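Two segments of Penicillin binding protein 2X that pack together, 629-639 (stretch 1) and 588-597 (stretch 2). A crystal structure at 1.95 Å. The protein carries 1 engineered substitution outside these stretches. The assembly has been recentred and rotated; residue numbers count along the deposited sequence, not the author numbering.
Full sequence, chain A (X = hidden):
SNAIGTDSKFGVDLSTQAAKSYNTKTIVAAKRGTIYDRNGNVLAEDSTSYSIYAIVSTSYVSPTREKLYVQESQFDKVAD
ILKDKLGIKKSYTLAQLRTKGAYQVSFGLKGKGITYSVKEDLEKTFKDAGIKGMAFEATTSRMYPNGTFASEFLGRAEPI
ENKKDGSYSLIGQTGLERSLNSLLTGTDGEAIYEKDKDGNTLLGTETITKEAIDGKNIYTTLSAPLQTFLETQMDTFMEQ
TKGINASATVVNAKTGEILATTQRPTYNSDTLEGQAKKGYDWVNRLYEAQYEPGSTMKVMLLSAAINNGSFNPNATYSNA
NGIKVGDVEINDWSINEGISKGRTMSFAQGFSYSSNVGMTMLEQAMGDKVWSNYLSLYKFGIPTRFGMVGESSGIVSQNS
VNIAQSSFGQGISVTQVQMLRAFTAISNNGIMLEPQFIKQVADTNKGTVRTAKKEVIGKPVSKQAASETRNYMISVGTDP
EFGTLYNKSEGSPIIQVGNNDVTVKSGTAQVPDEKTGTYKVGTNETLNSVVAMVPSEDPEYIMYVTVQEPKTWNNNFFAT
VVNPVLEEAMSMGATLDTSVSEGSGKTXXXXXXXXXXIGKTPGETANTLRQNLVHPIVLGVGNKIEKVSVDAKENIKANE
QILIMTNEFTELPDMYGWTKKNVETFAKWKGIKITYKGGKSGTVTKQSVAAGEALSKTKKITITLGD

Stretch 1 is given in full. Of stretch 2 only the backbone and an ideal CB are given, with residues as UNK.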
# COMPACT_ATOMS: atom_id res chain seq x y z
N SER A 629 -7.44 6.27 -24.61
CA SER A 629 -8.87 6.52 -24.93
C SER A 629 -9.37 7.94 -24.61
O SER A 629 -10.51 8.27 -24.93
CB SER A 629 -9.77 5.51 -24.23
OG SER A 629 -9.75 5.68 -22.83
N VAL A 630 -8.53 8.74 -23.96
CA VAL A 630 -8.81 10.13 -23.65
C VAL A 630 -7.59 10.95 -24.08
O VAL A 630 -6.45 10.45 -24.09
CB VAL A 630 -9.11 10.37 -22.15
CG1 VAL A 630 -10.39 9.64 -21.74
CG2 VAL A 630 -7.94 9.95 -21.26
N ASP A 631 -7.83 12.21 -24.42
CA ASP A 631 -6.79 13.11 -24.89
C ASP A 631 -5.98 13.74 -23.75
O ASP A 631 -6.41 13.74 -22.60
CB ASP A 631 -7.42 14.20 -25.76
CG ASP A 631 -8.14 13.64 -27.00
OD1 ASP A 631 -7.74 12.57 -27.50
OD2 ASP A 631 -9.09 14.31 -27.47
N ALA A 632 -4.83 14.30 -24.10
CA ALA A 632 -3.90 14.89 -23.14
C ALA A 632 -4.51 15.97 -22.24
O ALA A 632 -4.12 16.07 -21.09
CB ALA A 632 -2.67 15.46 -23.87
N LYS A 633 -5.44 16.75 -22.77
CA LYS A 633 -6.05 17.85 -22.02
C LYS A 633 -7.52 17.60 -21.71
O LYS A 633 -8.27 18.53 -21.40
CB LYS A 633 -5.89 19.18 -22.77
CG LYS A 633 -4.45 19.62 -22.91
CD LYS A 633 -4.35 20.98 -23.59
CE LYS A 633 -2.92 21.48 -23.54
NZ LYS A 633 -2.78 22.80 -24.20
N GLU A 634 -7.92 16.34 -21.80
CA GLU A 634 -9.27 15.96 -21.52
C GLU A 634 -9.39 15.74 -20.01
O GLU A 634 -8.54 15.08 -19.40
CB GLU A 634 -9.59 14.67 -22.27
CG GLU A 634 -11.03 14.24 -22.16
CD GLU A 634 -11.39 13.12 -23.13
OE1 GLU A 634 -10.65 12.90 -24.12
OE2 GLU A 634 -12.42 12.46 -22.88
N ASN A 635 -10.43 16.29 -19.39
CA ASN A 635 -10.61 16.12 -17.96
C ASN A 635 -11.05 14.70 -17.69
O ASN A 635 -11.90 14.17 -18.41
CB ASN A 635 -11.65 17.07 -17.39
CG ASN A 635 -11.72 16.96 -15.88
OD1 ASN A 635 -10.78 17.33 -15.19
ND2 ASN A 635 -12.83 16.41 -15.36
N ILE A 636 -10.43 14.07 -16.69
CA ILE A 636 -10.75 12.71 -16.29
C ILE A 636 -11.33 12.77 -14.87
O ILE A 636 -10.65 13.21 -13.93
CB ILE A 636 -9.51 11.81 -16.30
CG1 ILE A 636 -8.82 11.85 -17.65
CG2 ILE A 636 -9.89 10.36 -16.01
CD1 ILE A 636 -7.54 11.05 -17.66
N LYS A 637 -12.59 12.36 -14.73
CA LYS A 637 -13.26 12.39 -13.44
C LYS A 637 -12.67 11.33 -12.52
O LYS A 637 -12.04 10.39 -12.98
CB LYS A 637 -14.76 12.14 -13.61
CG LYS A 637 -15.45 13.24 -14.42
CD LYS A 637 -16.93 12.99 -14.62
CE LYS A 637 -17.53 14.17 -15.37
NZ LYS A 637 -19.00 14.02 -15.61
N ALA A 638 -12.89 11.50 -11.23
CA ALA A 638 -12.47 10.49 -10.28
C ALA A 638 -13.18 9.17 -10.66
O ALA A 638 -14.37 9.16 -10.98
CB ALA A 638 -12.83 10.89 -8.86
N ASN A 639 -12.42 8.09 -10.64
CA ASN A 639 -12.90 6.74 -10.93
C ASN A 639 -13.24 6.48 -12.39
O ASN A 639 -13.75 5.42 -12.70
CB ASN A 639 -14.09 6.40 -10.03
CG ASN A 639 -13.77 6.70 -8.58
OD1 ASN A 639 -12.77 6.20 -8.07
ND2 ASN A 639 -14.58 7.55 -7.93
N UNK A 588 -17.32 20.08 -4.76
CA UNK A 588 -16.86 20.17 -6.13
C UNK A 588 -15.69 19.21 -6.34
O UNK A 588 -14.87 19.02 -5.43
CB UNK A 588 -16.46 21.61 -6.47
N UNK A 589 -15.62 18.60 -7.52
CA UNK A 589 -14.55 17.66 -7.82
C UNK A 589 -13.34 18.34 -8.47
O UNK A 589 -13.49 19.13 -9.38
CB UNK A 589 -15.08 16.55 -8.74
N UNK A 590 -12.14 17.99 -8.01
CA UNK A 590 -10.90 18.56 -8.55
C UNK A 590 -10.70 18.03 -9.96
O UNK A 590 -10.90 16.83 -10.22
CB UNK A 590 -9.70 18.22 -7.67
N UNK A 591 -10.32 18.91 -10.88
CA UNK A 591 -10.08 18.50 -12.26
C UNK A 591 -8.72 17.79 -12.38
O UNK A 591 -7.80 18.04 -11.58
CB UNK A 591 -10.14 19.71 -13.19
N UNK A 592 -8.61 16.88 -13.35
CA UNK A 592 -7.35 16.16 -13.62
C UNK A 592 -7.26 15.81 -15.10
O UNK A 592 -8.27 15.47 -15.72
CB UNK A 592 -7.25 14.89 -12.77
N UNK A 593 -6.06 15.92 -15.66
CA UNK A 593 -5.81 15.52 -17.05
C UNK A 593 -4.46 14.80 -17.12
O UNK A 593 -3.56 15.05 -16.32
CB UNK A 593 -5.83 16.73 -17.98
N UNK A 594 -4.33 13.87 -18.05
CA UNK A 594 -3.11 13.07 -18.12
C UNK A 594 -1.90 13.83 -18.56
O UNK A 594 -0.80 13.52 -18.12
CB UNK A 594 -3.32 11.89 -19.07
N UNK A 595 -2.10 14.83 -19.42
CA UNK A 595 -0.98 15.47 -20.08
C UNK A 595 -0.52 14.50 -21.18
O UNK A 595 -1.15 13.44 -21.38
CB UNK A 595 0.14 15.80 -19.10
N UNK A 596 0.55 14.85 -21.89
CA UNK A 596 1.10 14.01 -22.98
C UNK A 596 1.73 12.75 -22.46
O UNK A 596 2.79 12.81 -21.85
CB UNK A 596 2.14 14.79 -23.79
N UNK A 597 1.10 11.61 -22.71
CA UNK A 597 1.63 10.32 -22.22
C UNK A 597 1.96 9.31 -23.33
O UNK A 597 2.42 8.21 -23.04
CB UNK A 597 0.62 9.69 -21.26

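Position 588 has nothing of stretch 1 within 5.5 Å of its ideal CB, so this contact sets no rule there; it is Glu588, which makes no contact.

At 589 the ideal CB is also clear of stretch 1, but CA-to-CB points toward it, and the backbone N of Ala638 offers a donor. A side chain long enough to carry an acceptor would suit, Glu or Gln among them. The residue is Glu589: its OE1 accepts from Ala638 N at 3.0 Å, nearly straight at 163°, while water 1 links OE2 to the O of Ala638.

Position 590 is likewise clear at its ideal CB, so this contact restricts it little; it is Thr590, whose O takes part through water 2, a neighbour also of Asn635 ND2.

The ideal CB of 591 lies 3.2 Å from Asn635 OD1, which is tight. Branches pointing at OD1 would be crowded; small or polar side chains directed away would suit. Ser591, with chi1 in p, directs its OG away.

At 592 the extended backbone does much of the binding: its N donates to Asn635 OD1 (2.9 Å), and its O accepts from Ile636 N (2.8 Å), so any residue but proline keeps both bonds. The ideal CB is 4.0 Å from Ile636 O, and the Ile636 side chain offers an apolar surface that an aliphatic or aromatic group could touch. Tyr592 touches it with its ring edge, CD2 4.3 Å from CB of Ile636.

Position 593 is extended too, its ideal CB 3.5 Å from Glu634 O and 3.6 Å from Ala632 O. A side chain leaving this carbonyl-lined spot could be polar and flexible, or simply aliphatic. Gln593 lays its NE2 3.7 Å from CG of Lys633, and water 3 joins its OE1 to Asn635 OD1.

At 594 the ideal CB is 4.5 Å from Ile636 CD1 and 4.7 Å from Ala632 O, a mixed setting for Thr, Val or Ser. Thr594 uses both characters: CG2 packs 3.4 Å from CD1 of Ile636, and OG1 accepts from water 4, which also reaches Val630 O. Its backbone N donates to water 5, which bridges to the O atoms of Asp631 and Glu634.

Position 595 has phi 76° and psi -177°, favouring glycine, and Gly595 it is; its N donates to Ala632 O at 2.9 Å, and its O accepts from Thr594 OG1 at 2.6 Å.

At 596 CA-to-CB points away, so stretch 1 imposes little, and polar or apolar residues could serve. Asp596 puts OD1 3.5 Å from CB of Ala632.

Position 597 is unconstrained here; Ile597 makes no contact.

Stretch 2 588-597: EETSYQTGDI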
# COMPACT_ATOMS: atom_id res chain seq x y z
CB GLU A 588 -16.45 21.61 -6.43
CG GLU A 588 -15.90 21.88 -7.83
CD GLU A 588 -15.52 23.34 -8.03
OE1 GLU A 588 -15.75 24.16 -7.12
OE2 GLU A 588 -14.97 23.68 -9.10
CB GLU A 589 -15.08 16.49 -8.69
CG GLU A 589 -14.06 15.36 -8.84
CD GLU A 589 -14.59 14.18 -9.62
OE1 GLU A 589 -14.30 14.14 -10.81
OE2 GLU A 589 -15.33 13.32 -9.06
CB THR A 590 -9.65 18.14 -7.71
OG1 THR A 590 -9.90 18.32 -6.31
CG2 THR A 590 -8.43 18.97 -8.12
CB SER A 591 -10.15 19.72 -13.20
OG SER A 591 -9.07 20.59 -12.95
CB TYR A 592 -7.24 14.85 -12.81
CG TYR A 592 -5.98 14.05 -13.13
CD1 TYR A 592 -4.73 14.46 -12.65
CD2 TYR A 592 -6.04 12.92 -13.95
CE1 TYR A 592 -3.57 13.77 -12.97
CE2 TYR A 592 -4.88 12.21 -14.27
CZ TYR A 592 -3.66 12.62 -13.77
OH TYR A 592 -2.51 11.91 -14.09
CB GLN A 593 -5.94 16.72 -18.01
CG GLN A 593 -5.11 17.93 -17.67
CD GLN A 593 -5.44 19.13 -18.56
OE1 GLN A 593 -6.59 19.60 -18.60
NE2 GLN A 593 -4.45 19.64 -19.24
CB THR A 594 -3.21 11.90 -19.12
OG1 THR A 594 -3.38 12.40 -20.45
CG2 THR A 594 -4.36 10.97 -18.80
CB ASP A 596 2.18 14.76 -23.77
CG ASP A 596 1.64 15.92 -24.55
OD1 ASP A 596 0.53 15.80 -25.12
OD2 ASP A 596 2.37 16.95 -24.64
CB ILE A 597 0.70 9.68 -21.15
CG1 ILE A 597 -0.70 9.43 -21.70
CG2 ILE A 597 0.63 10.57 -19.91
CD1 ILE A 597 -1.57 8.64 -20.74
O HOH W 1 -16.30 11.08 -10.36
O HOH W 2 -13.12 15.95 -12.30
O HOH W 3 -8.83 18.76 -16.37
O HOH W 4 -3.97 10.95 -22.76
O HOH W 5 -6.43 13.52 -19.80
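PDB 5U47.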